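Local coordinates for TudS (Uncultured bacterium, PDB 6Z96), which removes the sulfur from thiouracil without redox chemistry, using a [4Fe-4S] cluster that probably takes up the sulfur as a [4Fe-5S] intermediate, at residues 61-64 / 70-73; 63-68 / 112-117; 94-99 / 143-148. All blocks are in the same frame, centred on the assembly; numbering follows the deposited sequence.

Contact 1: residues 61-64 / 70-73; sequences GEHV and LDVT
An Asx turn at D71 leads into helix 73-90, with V72 at the helix N-cap position, and H63 and V64 of strand 63-66 are bonded to that turn. Two hydrogen bonds join V64 to the turn, one between backbones (V72 N to V64 O, 2.9 Å) and one from backbone to side chain (V64 N to T73 OG1, 2.9 Å, N-H...O angle 158°). T73 OG1 lies anti to its own carbonyl carbon (chi1 -44°), which turns the hydroxyl to V64 N while CG2 lies near E62 O. The hydroxyl in turn donates to D71 OD1, 2.6 Å away. That oxygen also accepts from T73 N, both donors reaching it from one face of the carboxylate plane. The other oxygen serves the strand: H63 ND1 meets D71 OD2 at 2.8 Å, nearly in the ring plane and on the syn lone pair, with ring and carboxylate planes 80° apart. Apart from these polar links, V64 CG1 touches V72 CG2 at 3.9 Å, and the V64 and T73 side chains also touch K124 of helix 124-131. A valine in place of T73 would probably leave V64 N without its acceptor and D71 OD1 with one donor fewer. Fixed through both oxygens, the D71 carboxylate ties the imidazole to the start of the helix, and its negative charge would be expected to favour a protonated H63.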
ATOM      1  N   GLY A  61     -15.163   9.201   2.761  1.00 21.94           N
ATOM      2  CA  GLY A  61     -14.651   9.651   4.045  1.00 23.09           C
ATOM      3  C   GLY A  61     -14.031   8.501   4.809  1.00 22.78           C
ATOM      4  O   GLY A  61     -13.105   7.856   4.314  1.00 25.41           O
ATOM      5  N   GLU A  62     -14.587   8.188   5.993  1.00 21.75           N
ATOM      6  CA  GLU A  62     -14.077   7.087   6.814  1.00 21.32           C
ATOM      7  C   GLU A  62     -14.561   5.727   6.302  1.00 19.67           C
ATOM      8  O   GLU A  62     -13.971   4.710   6.655  1.00 20.14           O
ATOM      9  CB  GLU A  62     -14.589   7.241   8.265  1.00 24.25           C
ATOM     10  CG  GLU A  62     -14.103   8.481   8.989  1.00 31.82           C
ATOM     11  CD  GLU A  62     -12.622   8.354   9.230  1.00 40.08           C
ATOM     12  OE1 GLU A  62     -12.190   7.268   9.676  1.00 38.94           O
ATOM     13  OE2 GLU A  62     -11.885   9.323   8.944  1.00 45.88           O
ATOM     14  N   HIS A  63     -15.635   5.693   5.499  1.00 17.22           N
ATOM     15  CA  HIS A  63     -16.152   4.420   4.988  1.00 16.60           C
ATOM     16  C   HIS A  63     -15.446   4.025   3.706  1.00 16.59           C
ATOM     17  O   HIS A  63     -14.868   4.866   3.018  1.00 16.69           O
ATOM     18  CB  HIS A  63     -17.658   4.570   4.683  1.00 17.06           C
ATOM     19  CG  HIS A  63     -18.484   4.690   5.927  1.00 17.27           C
ATOM     20  ND1 HIS A  63     -19.191   3.617   6.438  1.00 18.34           N
ATOM     21  CD2 HIS A  63     -18.690   5.767   6.723  1.00 18.49           C
ATOM     22  CE1 HIS A  63     -19.793   4.062   7.541  1.00 19.27           C
ATOM     23  NE2 HIS A  63     -19.540   5.350   7.742  1.00 19.45           N
ATOM     24  N   VAL A  64     -15.529   2.736   3.367  1.00 15.23           N
ATOM     25  CA  VAL A  64     -15.030   2.240   2.077  1.00 14.40           C
ATOM     26  C   VAL A  64     -16.167   1.377   1.557  1.00 14.82           C
ATOM     27  O   VAL A  64     -16.693   0.526   2.296  1.00 15.71           O
ATOM     28  CB  VAL A  64     -13.733   1.428   2.163  1.00 14.70           C
ATOM     29  CG1 VAL A  64     -13.255   1.092   0.738  1.00 15.93           C
ATOM     30  CG2 VAL A  64     -12.651   2.217   2.920  1.00 15.88           C
ATOM     31  N   LEU A  70     -22.123  -1.944  -0.904  1.00 20.54           N
ATOM     32  CA  LEU A  70     -21.661  -2.860   0.142  1.00 20.12           C
ATOM     33  C   LEU A  70     -20.538  -2.165   0.924  1.00 18.50           C
ATOM     34  O   LEU A  70     -19.618  -1.618   0.326  1.00 18.03           O
ATOM     35  CB  LEU A  70     -21.140  -4.158  -0.471  1.00 21.75           C
ATOM     36  CG  LEU A  70     -20.638  -5.196   0.503  1.00 27.13           C
ATOM     37  CD1 LEU A  70     -21.806  -5.887   1.231  1.00 28.77           C
ATOM     38  CD2 LEU A  70     -19.774  -6.246  -0.218  1.00 29.26           C
ATOM     39  N   ASP A  71     -20.629  -2.203   2.264  1.00 17.61           N
ATOM     40  CA  ASP A  71     -19.627  -1.529   3.084  1.00 17.48           C
ATOM     41  C   ASP A  71     -18.527  -2.519   3.423  1.00 17.23           C
ATOM     42  O   ASP A  71     -18.772  -3.532   4.074  1.00 18.38           O
ATOM     43  CB  ASP A  71     -20.290  -0.954   4.346  1.00 18.02           C
ATOM     44  CG  ASP A  71     -19.405   0.071   5.010  1.00 20.20           C
ATOM     45  OD1 ASP A  71     -18.316  -0.312   5.479  1.00 19.48           O
ATOM     46  OD2 ASP A  71     -19.798   1.267   5.055  1.00 20.66           O
ATOM     47  N   VAL A  72     -17.307  -2.221   2.956  1.00 15.82           N
ATOM     48  CA  VAL A  72     -16.143  -3.069   3.183  1.00 15.52           C
ATOM     49  C   VAL A  72     -15.135  -2.412   4.110  1.00 15.14           C
ATOM     50  O   VAL A  72     -13.985  -2.842   4.169  1.00 15.82           O
ATOM     51  CB  VAL A  72     -15.500  -3.513   1.846  1.00 16.51           C
ATOM     52  CG1 VAL A  72     -16.435  -4.495   1.120  1.00 17.56           C
ATOM     53  CG2 VAL A  72     -15.174  -2.329   0.941  1.00 16.97           C
ATOM     54  N   THR A  73     -15.556  -1.408   4.893  1.00 14.36           N
ATOM     55  CA  THR A  73     -14.625  -0.692   5.769  1.00 14.37           C
ATOM     56  C   THR A  73     -14.009  -1.645   6.782  1.00 14.12           C
ATOM     57  O   THR A  73     -12.836  -1.513   7.099  1.00 15.25           O
ATOM     58  CB  THR A  73     -15.333   0.425   6.552  1.00 15.30           C
ATOM     59  OG1 THR A  73     -16.217   1.156   5.685  1.00 14.83           O
ATOM     60  CG2 THR A  73     -14.338   1.399   7.161  1.00 17.06           C
TER

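Contact 2: residues 63-68 / 112-117; sequences HVVTES and GRFEGV
F114 lays one face of its ring over the backbone and the inner side chain of E67. E67 CA stands 3.8 Å from the ring centroid and only 11° off the normal, a CH-pi contact placed over the centre of the ring. CB and CG of E67 extend the overlap back toward the root of the phenylalanine, CG lying 3.8 Å from F114 CG. E67 CG is anti to the backbone N (chi1 -163°) and the chain runs on extended, so its stem lies along the ring and runs counter to the phenylalanine, and the carboxylate ends up only 10° from parallel to the ring plane. The far end of the ring meets the strand differently: V65 O approaches F114 CZ at 3.3 Å, at the edge and in the ring plane, while V65 CG2 makes a looser apolar contact with F114 CE2 at 4.1 Å. One aromatic group therefore presents a face to the CA and inner side chain of E67 and an edge to a carbonyl oxygen. A water spans the outer end, donating weakly to both E67 OE1 and F114 O. The turn that delivers the ring, between strands 108-110 and 118-120, is itself held to strand 57-60, since F114 N donates to E58 OE2 and G112 O accepts from Q60 NE2. Strand 57-60 pairs antiparallel with 63-66, and its Q60 touches both V65 and F114, so the ring bridges two separate two-stranded hairpins, while V64 of strand 63-66 packs on F76 of helix 73-90.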
ATOM      1  N   HIS A  63     -15.635   5.693   5.499  1.00 17.22           N
ATOM      2  CA  HIS A  63     -16.152   4.420   4.988  1.00 16.60           C
ATOM      3  C   HIS A  63     -15.446   4.025   3.706  1.00 16.59           C
ATOM      4  O   HIS A  63     -14.868   4.866   3.018  1.00 16.69           O
ATOM      5  CB  HIS A  63     -17.658   4.570   4.683  1.00 17.06           C
ATOM      6  CG  HIS A  63     -18.484   4.690   5.927  1.00 17.27           C
ATOM      7  ND1 HIS A  63     -19.191   3.617   6.438  1.00 18.34           N
ATOM      8  CD2 HIS A  63     -18.690   5.767   6.723  1.00 18.49           C
ATOM      9  CE1 HIS A  63     -19.793   4.062   7.541  1.00 19.27           C
ATOM     10  NE2 HIS A  63     -19.540   5.350   7.742  1.00 19.45           N
ATOM     11  N   VAL A  64     -15.529   2.736   3.367  1.00 15.23           N
ATOM     12  CA  VAL A  64     -15.030   2.240   2.077  1.00 14.40           C
ATOM     13  C   VAL A  64     -16.167   1.377   1.557  1.00 14.82           C
ATOM     14  O   VAL A  64     -16.693   0.526   2.296  1.00 15.71           O
ATOM     15  CB  VAL A  64     -13.733   1.428   2.163  1.00 14.70           C
ATOM     16  CG1 VAL A  64     -13.255   1.092   0.738  1.00 15.93           C
ATOM     17  CG2 VAL A  64     -12.651   2.217   2.920  1.00 15.88           C
ATOM     18  N   VAL A  65     -16.646   1.701   0.351  1.00 15.11           N
ATOM     19  CA  VAL A  65     -17.809   0.997  -0.180  1.00 16.86           C
ATOM     20  C   VAL A  65     -17.586   0.571  -1.625  1.00 17.53           C
ATOM     21  O   VAL A  65     -16.761   1.157  -2.336  1.00 17.27           O
ATOM     22  CB  VAL A  65     -19.078   1.893  -0.109  1.00 19.00           C
ATOM     23  CG1 VAL A  65     -19.344   2.380   1.306  1.00 19.83           C
ATOM     24  CG2 VAL A  65     -18.973   3.066  -1.084  1.00 20.53           C
ATOM     25  N   THR A  66     -18.370  -0.410  -2.063  1.00 17.53           N
ATOM     26  CA  THR A  66     -18.357  -0.788  -3.475  1.00 18.56           C
ATOM     27  C   THR A  66     -19.460   0.041  -4.202  1.00 20.57           C
ATOM     28  O   THR A  66     -20.273   0.701  -3.551  1.00 21.80           O
ATOM     29  CB  THR A  66     -18.604  -2.282  -3.629  1.00 19.16           C
ATOM     30  OG1 THR A  66     -19.956  -2.590  -3.269  1.00 20.19           O
ATOM     31  CG2 THR A  66     -17.612  -3.115  -2.849  1.00 19.11           C
ATOM     32  N   GLU A  67     -19.505  -0.025  -5.561  1.00 22.04           N
ATOM     33  CA  GLU A  67     -20.518   0.737  -6.307  1.00 24.32           C
ATOM     34  C   GLU A  67     -21.943   0.314  -5.960  1.00 25.96           C
ATOM     35  O   GLU A  67     -22.858   1.142  -6.000  1.00 27.59           O
ATOM     36  CB  GLU A  67     -20.283   0.611  -7.814  1.00 27.02           C
ATOM     37  CG  GLU A  67     -21.022   1.679  -8.598  1.00 31.75           C
ATOM     38  CD  GLU A  67     -20.760   1.682 -10.088  1.00 38.61           C
ATOM     39  OE1 GLU A  67     -19.842   0.959 -10.538  1.00 38.69           O
ATOM     40  OE2 GLU A  67     -21.472   2.420 -10.807  1.00 41.31           O
ATOM     41  N   SER A  68     -22.134  -0.954  -5.587  1.00 26.11           N
ATOM     42  CA  SER A  68     -23.456  -1.440  -5.181  1.00 26.97           C
ATOM     43  C   SER A  68     -23.866  -0.993  -3.760  1.00 26.80           C
ATOM     44  O   SER A  68     -24.983  -1.277  -3.326  1.00 28.28           O
ATOM     45  CB  SER A  68     -23.502  -2.959  -5.257  1.00 29.74           C
ATOM     46  OG  SER A  68     -22.734  -3.548  -4.218  1.00 33.25           O
ATOM     47  N   GLY A 112     -14.883   8.690  -4.618  1.00 23.97           N
ATOM     48  CA  GLY A 112     -16.055   8.126  -3.957  1.00 24.30           C
ATOM     49  C   GLY A 112     -17.338   8.194  -4.762  1.00 25.33           C
ATOM     50  O   GLY A 112     -18.371   7.685  -4.321  1.00 25.21           O
ATOM     51  N   ARG A 113     -17.284   8.795  -5.965  1.00 26.20           N
ATOM     52  CA  ARG A 113     -18.482   8.893  -6.801  1.00 28.74           C
ATOM     53  C   ARG A 113     -18.554   7.857  -7.924  1.00 29.53           C
ATOM     54  O   ARG A 113     -19.515   7.882  -8.710  1.00 30.51           O
ATOM     55  CB  ARG A 113     -18.626  10.310  -7.359  1.00 31.04           C
ATOM     56  CG  ARG A 113     -18.897  11.343  -6.285  1.00 36.19           C
ATOM     57  CD  ARG A 113     -18.848  12.750  -6.847  1.00 41.19           C
ATOM     58  NE  ARG A 113     -19.251  13.729  -5.844  1.00 46.03           N
ATOM     59  N   PHE A 114     -17.553   6.968  -8.035  1.00 28.69           N
ATOM     60  CA  PHE A 114     -17.517   5.904  -9.040  1.00 29.36           C
ATOM     61  C   PHE A 114     -17.671   6.471 -10.450  1.00 31.82           C
ATOM     62  O   PHE A 114     -18.480   5.980 -11.235  1.00 32.80           O
ATOM     63  CB  PHE A 114     -18.589   4.841  -8.739  1.00 28.30           C
ATOM     64  CG  PHE A 114     -18.304   4.131  -7.435  1.00 27.49           C
ATOM     65  CD1 PHE A 114     -17.434   3.072  -7.393  1.00 27.24           C
ATOM     66  CD2 PHE A 114     -18.849   4.583  -6.246  1.00 27.86           C
ATOM     67  CE1 PHE A 114     -17.133   2.450  -6.192  1.00 27.30           C
ATOM     68  CE2 PHE A 114     -18.552   3.951  -5.041  1.00 27.94           C
ATOM     69  CZ  PHE A 114     -17.690   2.897  -5.026  1.00 26.93           C
ATOM     70  N   GLU A 115     -16.921   7.525 -10.738  1.00 32.59           N
ATOM     71  CA  GLU A 115     -16.970   8.198 -12.040  1.00 33.75           C
ATOM     72  C   GLU A 115     -15.579   8.374 -12.668  1.00 34.72           C
ATOM     73  O   GLU A 115     -15.419   9.218 -13.558  1.00 35.79           O
ATOM     74  CB  GLU A 115     -17.661   9.555 -11.877  1.00 35.58           C
ATOM     75  CG  GLU A 115     -16.977  10.455 -10.862  1.00 40.72           C
ATOM     76  CD  GLU A 115     -17.683  11.759 -10.553  1.00 47.61           C
ATOM     77  OE1 GLU A 115     -17.051  12.649  -9.934  1.00 47.37           O
ATOM     78  OE2 GLU A 115     -18.875  11.891 -10.919  1.00 50.76           O
ATOM     79  N   GLY A 116     -14.589   7.599 -12.216  1.00 33.79           N
ATOM     80  CA  GLY A 116     -13.223   7.662 -12.728  1.00 33.90           C
ATOM     81  C   GLY A 116     -12.500   8.964 -12.441  1.00 33.74           C
ATOM     82  O   GLY A 116     -11.523   9.294 -13.116  1.00 34.45           O
ATOM     83  N   VAL A 117     -12.949   9.710 -11.428  1.00 32.29           N
ATOM     84  CA  VAL A 117     -12.344  10.987 -11.076  1.00 31.77           C
ATOM     85  C   VAL A 117     -11.481  10.876  -9.813  1.00 30.60           C
ATOM     86  O   VAL A 117     -11.969  10.463  -8.762  1.00 29.77           O
ATOM     87  CB  VAL A 117     -13.430  12.072 -10.933  1.00 33.32           C
ATOM     88  CG1 VAL A 117     -12.848  13.371 -10.368  1.00 34.29           C
ATOM     89  CG2 VAL A 117     -14.107  12.327 -12.284  1.00 34.08           C
TER
HETATM   90  O   HOH W   1     -17.360   2.905 -11.837  1.00 65.81           O

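Contact 3: residues 94-99 / 143-148; sequences FALLKE and PELALA
In the parallel four-stranded sheet of TudS, with strand order 2-1-3-4, strand 94-96 is an inner strand, and helix 142-151 packs on one face of it, as in an alpha/beta layered fold. The axes of strand and helix run nearly antiparallel, 153° apart, and approach to 9.8 Å. The tight part of the contact is built from apolar side chains and turns on L145, whose two methyl branches reach different residues of the strand. CD2 presses on L96 CB at 3.6 Å, while CD1 touches F94 CB at 3.9 Å. With CG of L145 anti to the backbone N (chi1 168°), the branched end reaches from the helix to the sheet, where it crosses the L96 side chain at about a right angle. Three residues further on, about one turn of the helix, A148 turns its methyl toward the strand, and a side chain this short brings the backbone close enough for F94 CZ to lie 3.8 Å from A148 O. Neighbouring side chains extend the packing: F137 of the adjacent strand 135-137 also touches L145, I5 and Q135 touch F94, and V7 touches L96. The face of the helix turned from the strand is looser: P143 and L147 are exposed and make no contact with 94-99. Past L96 the other segment also leaves the helix behind. K98 there touches the iron-sulfur cluster and forms a salt bridge with E139, and K98 NZ donates to E99 O at 2.8 Å. At the opposite end of the strand, the ring of F94, set with CG anti to its carbonyl carbon (chi1 -59°), reaches the helix through CE1, 3.6 Å from A148 CB.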
ATOM      1  N   PHE A  94       9.541   2.544   6.627  1.00 21.42           N
ATOM      2  CA  PHE A  94       9.272   3.014   5.268  1.00 21.55           C
ATOM      3  C   PHE A  94       8.327   2.038   4.561  1.00 20.20           C
ATOM      4  O   PHE A  94       8.476   0.827   4.703  1.00 20.24           O
ATOM      5  CB  PHE A  94      10.566   3.080   4.441  1.00 23.40           C
ATOM      6  CG  PHE A  94      11.619   3.995   5.025  1.00 25.61           C
ATOM      7  CD1 PHE A  94      11.545   5.360   4.848  1.00 27.99           C
ATOM      8  CD2 PHE A  94      12.674   3.484   5.756  1.00 28.09           C
ATOM      9  CE1 PHE A  94      12.513   6.207   5.394  1.00 29.32           C
ATOM     10  CE2 PHE A  94      13.651   4.331   6.289  1.00 29.44           C
ATOM     11  CZ  PHE A  94      13.565   5.682   6.086  1.00 29.25           C
ATOM     12  N   ALA A  95       7.406   2.581   3.752  1.00 19.20           N
ATOM     13  CA  ALA A  95       6.486   1.766   2.967  1.00 19.06           C
ATOM     14  C   ALA A  95       6.476   2.236   1.528  1.00 19.06           C
ATOM     15  O   ALA A  95       6.532   3.432   1.265  1.00 20.03           O
ATOM     16  CB  ALA A  95       5.077   1.858   3.542  1.00 19.33           C
ATOM     17  N   LEU A  96       6.400   1.291   0.588  1.00 17.09           N
ATOM     18  CA  LEU A  96       6.270   1.605  -0.833  1.00 17.09           C
ATOM     19  C   LEU A  96       4.899   1.045  -1.207  1.00 16.50           C
ATOM     20  O   LEU A  96       4.742  -0.171  -1.316  1.00 16.33           O
ATOM     21  CB  LEU A  96       7.367   0.907  -1.645  1.00 17.45           C
ATOM     22  CG  LEU A  96       7.209   0.928  -3.167  1.00 18.40           C
ATOM     23  CD1 LEU A  96       7.046   2.344  -3.702  1.00 19.52           C
ATOM     24  CD2 LEU A  96       8.392   0.208  -3.846  1.00 20.23           C
ATOM     25  N   LEU A  97       3.918   1.929  -1.368  1.00 15.91           N
ATOM     26  CA  LEU A  97       2.545   1.497  -1.603  1.00 16.22           C
ATOM     27  C   LEU A  97       2.005   1.995  -2.924  1.00 17.01           C
ATOM     28  O   LEU A  97       2.397   3.050  -3.403  1.00 17.15           O
ATOM     29  CB  LEU A  97       1.643   1.961  -0.442  1.00 16.13           C
ATOM     30  CG  LEU A  97       2.046   1.492   0.955  1.00 16.66           C
ATOM     31  CD1 LEU A  97       0.956   1.936   2.004  1.00 16.44           C
ATOM     32  CD2 LEU A  97       2.229  -0.035   1.034  1.00 18.73           C
ATOM     33  N   LYS A  98       1.069   1.231  -3.507  1.00 15.89           N
ATOM     34  CA  LYS A  98       0.488   1.538  -4.818  1.00 16.16           C
ATOM     35  C   LYS A  98      -0.384   2.797  -4.845  1.00 17.22           C
ATOM     36  O   LYS A  98      -1.368   2.915  -4.129  1.00 17.40           O
ATOM     37  CB  LYS A  98      -0.331   0.306  -5.294  1.00 16.55           C
ATOM     38  CG  LYS A  98      -1.090   0.523  -6.602  1.00 18.32           C
ATOM     39  CD  LYS A  98      -0.126   0.542  -7.793  1.00 19.97           C
ATOM     40  CE  LYS A  98      -0.848   1.040  -9.036  1.00 21.55           C
ATOM     41  NZ  LYS A  98      -0.952   2.532  -9.056  1.00 21.42           N
ATOM     42  N   GLU A  99      -0.072   3.708  -5.768  1.00 17.66           N
ATOM     43  CA  GLU A  99      -0.814   4.959  -5.878  1.00 17.75           C
ATOM     44  C   GLU A  99      -2.268   4.757  -6.343  1.00 18.54           C
ATOM     45  O   GLU A  99      -2.556   3.831  -7.101  1.00 18.83           O
ATOM     46  CB  GLU A  99      -0.075   5.911  -6.845  1.00 18.64           C
ATOM     47  CG  GLU A  99      -0.623   7.329  -6.856  1.00 20.59           C
ATOM     48  CD  GLU A  99      -0.597   8.012  -5.501  1.00 24.22           C
ATOM     49  OE1 GLU A  99      -1.443   7.663  -4.641  1.00 20.94           O
ATOM     50  OE2 GLU A  99       0.213   8.953  -5.316  1.00 26.05           O
ATOM     51  N   PRO A 143      12.998   7.132  -6.418  1.00 21.32           N
ATOM     52  CA  PRO A 143      14.299   7.750  -6.093  1.00 21.18           C
ATOM     53  C   PRO A 143      14.332   8.275  -4.665  1.00 21.45           C
ATOM     54  O   PRO A 143      15.309   8.073  -3.949  1.00 21.93           O
ATOM     55  CB  PRO A 143      14.426   8.886  -7.124  1.00 22.08           C
ATOM     56  CG  PRO A 143      13.568   8.458  -8.294  1.00 23.15           C
ATOM     57  CD  PRO A 143      12.372   7.791  -7.586  1.00 21.55           C
ATOM     58  N   GLU A 144      13.238   8.918  -4.235  1.00 21.13           N
ATOM     59  CA  GLU A 144      13.132   9.487  -2.901  1.00 21.38           C
ATOM     60  C   GLU A 144      13.149   8.382  -1.824  1.00 21.45           C
ATOM     61  O   GLU A 144      13.800   8.515  -0.779  1.00 21.18           O
ATOM     62  CB  GLU A 144      11.845  10.335  -2.818  1.00 24.54           C
ATOM     63  CG  GLU A 144      11.850  11.546  -3.741  1.00 31.61           C
ATOM     64  CD  GLU A 144      11.225  11.402  -5.121  1.00 41.42           C
ATOM     65  OE1 GLU A 144      11.316  10.312  -5.727  1.00 38.02           O
ATOM     66  OE2 GLU A 144      10.690  12.415  -5.628  1.00 48.88           O
ATOM     67  N   LEU A 145      12.401   7.276  -2.060  1.00 19.92           N
ATOM     68  CA  LEU A 145      12.385   6.179  -1.099  1.00 20.08           C
ATOM     69  C   LEU A 145      13.779   5.535  -1.001  1.00 19.53           C
ATOM     70  O   LEU A 145      14.291   5.250   0.092  1.00 19.79           O
ATOM     71  CB  LEU A 145      11.337   5.127  -1.563  1.00 20.88           C
ATOM     72  CG  LEU A 145      11.401   3.791  -0.831  1.00 23.48           C
ATOM     73  CD1 LEU A 145      11.165   3.959   0.684  1.00 23.90           C
ATOM     74  CD2 LEU A 145      10.388   2.814  -1.424  1.00 24.62           C
ATOM     75  N   ALA A 146      14.405   5.272  -2.163  1.00 19.36           N
ATOM     76  CA  ALA A 146      15.715   4.639  -2.180  1.00 18.94           C
ATOM     77  C   ALA A 146      16.750   5.489  -1.434  1.00 19.01           C
ATOM     78  O   ALA A 146      17.540   4.940  -0.676  1.00 19.45           O
ATOM     79  CB  ALA A 146      16.159   4.409  -3.611  1.00 19.02           C
ATOM     80  N   LEU A 147      16.670   6.806  -1.589  1.00 19.64           N
ATOM     81  CA  LEU A 147      17.576   7.699  -0.866  1.00 21.08           C
ATOM     82  C   LEU A 147      17.297   7.633   0.629  1.00 21.37           C
ATOM     83  O   LEU A 147      18.227   7.447   1.408  1.00 22.14           O
ATOM     84  CB  LEU A 147      17.441   9.140  -1.353  1.00 22.06           C
ATOM     85  CG  LEU A 147      18.345  10.106  -0.561  1.00 24.66           C
ATOM     86  CD1 LEU A 147      19.804   9.783  -0.794  1.00 26.36           C
ATOM     87  CD2 LEU A 147      18.018  11.541  -0.818  1.00 25.80           C
ATOM     88  N   ALA A 148      16.020   7.734   1.048  1.00 21.59           N
ATOM     89  CA  ALA A 148      15.650   7.709   2.465  1.00 23.75           C
ATOM     90  C   ALA A 148      16.146   6.451   3.142  1.00 24.12           C
ATOM     91  O   ALA A 148      16.721   6.505   4.227  1.00 24.94           O
ATOM     92  CB  ALA A 148      14.131   7.860   2.632  1.00 24.72           C
TER

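Overall arrangement
Contacts 1 and 2 share strand 63-66 and lie on the same side of the molecule, their centres 10 Å apart; they meet where L70 O and D71 OD2 pack against V65. The strand thus joins the start of helix 73-90 in contact 1 to the 112-117 loop in contact 2. Contact 3 belongs to the parallel sheet, across the molecule from the other two, about 27 Å from either of them between centres. Both segments of contact 1 come earlier than those of contact 3, whereas contacts 2 and 3 interlace. Peripheral hairpins and central sheet are thereby interwoven in one chain, with the cluster-touching K98 just beyond the sheet strand of contact 3.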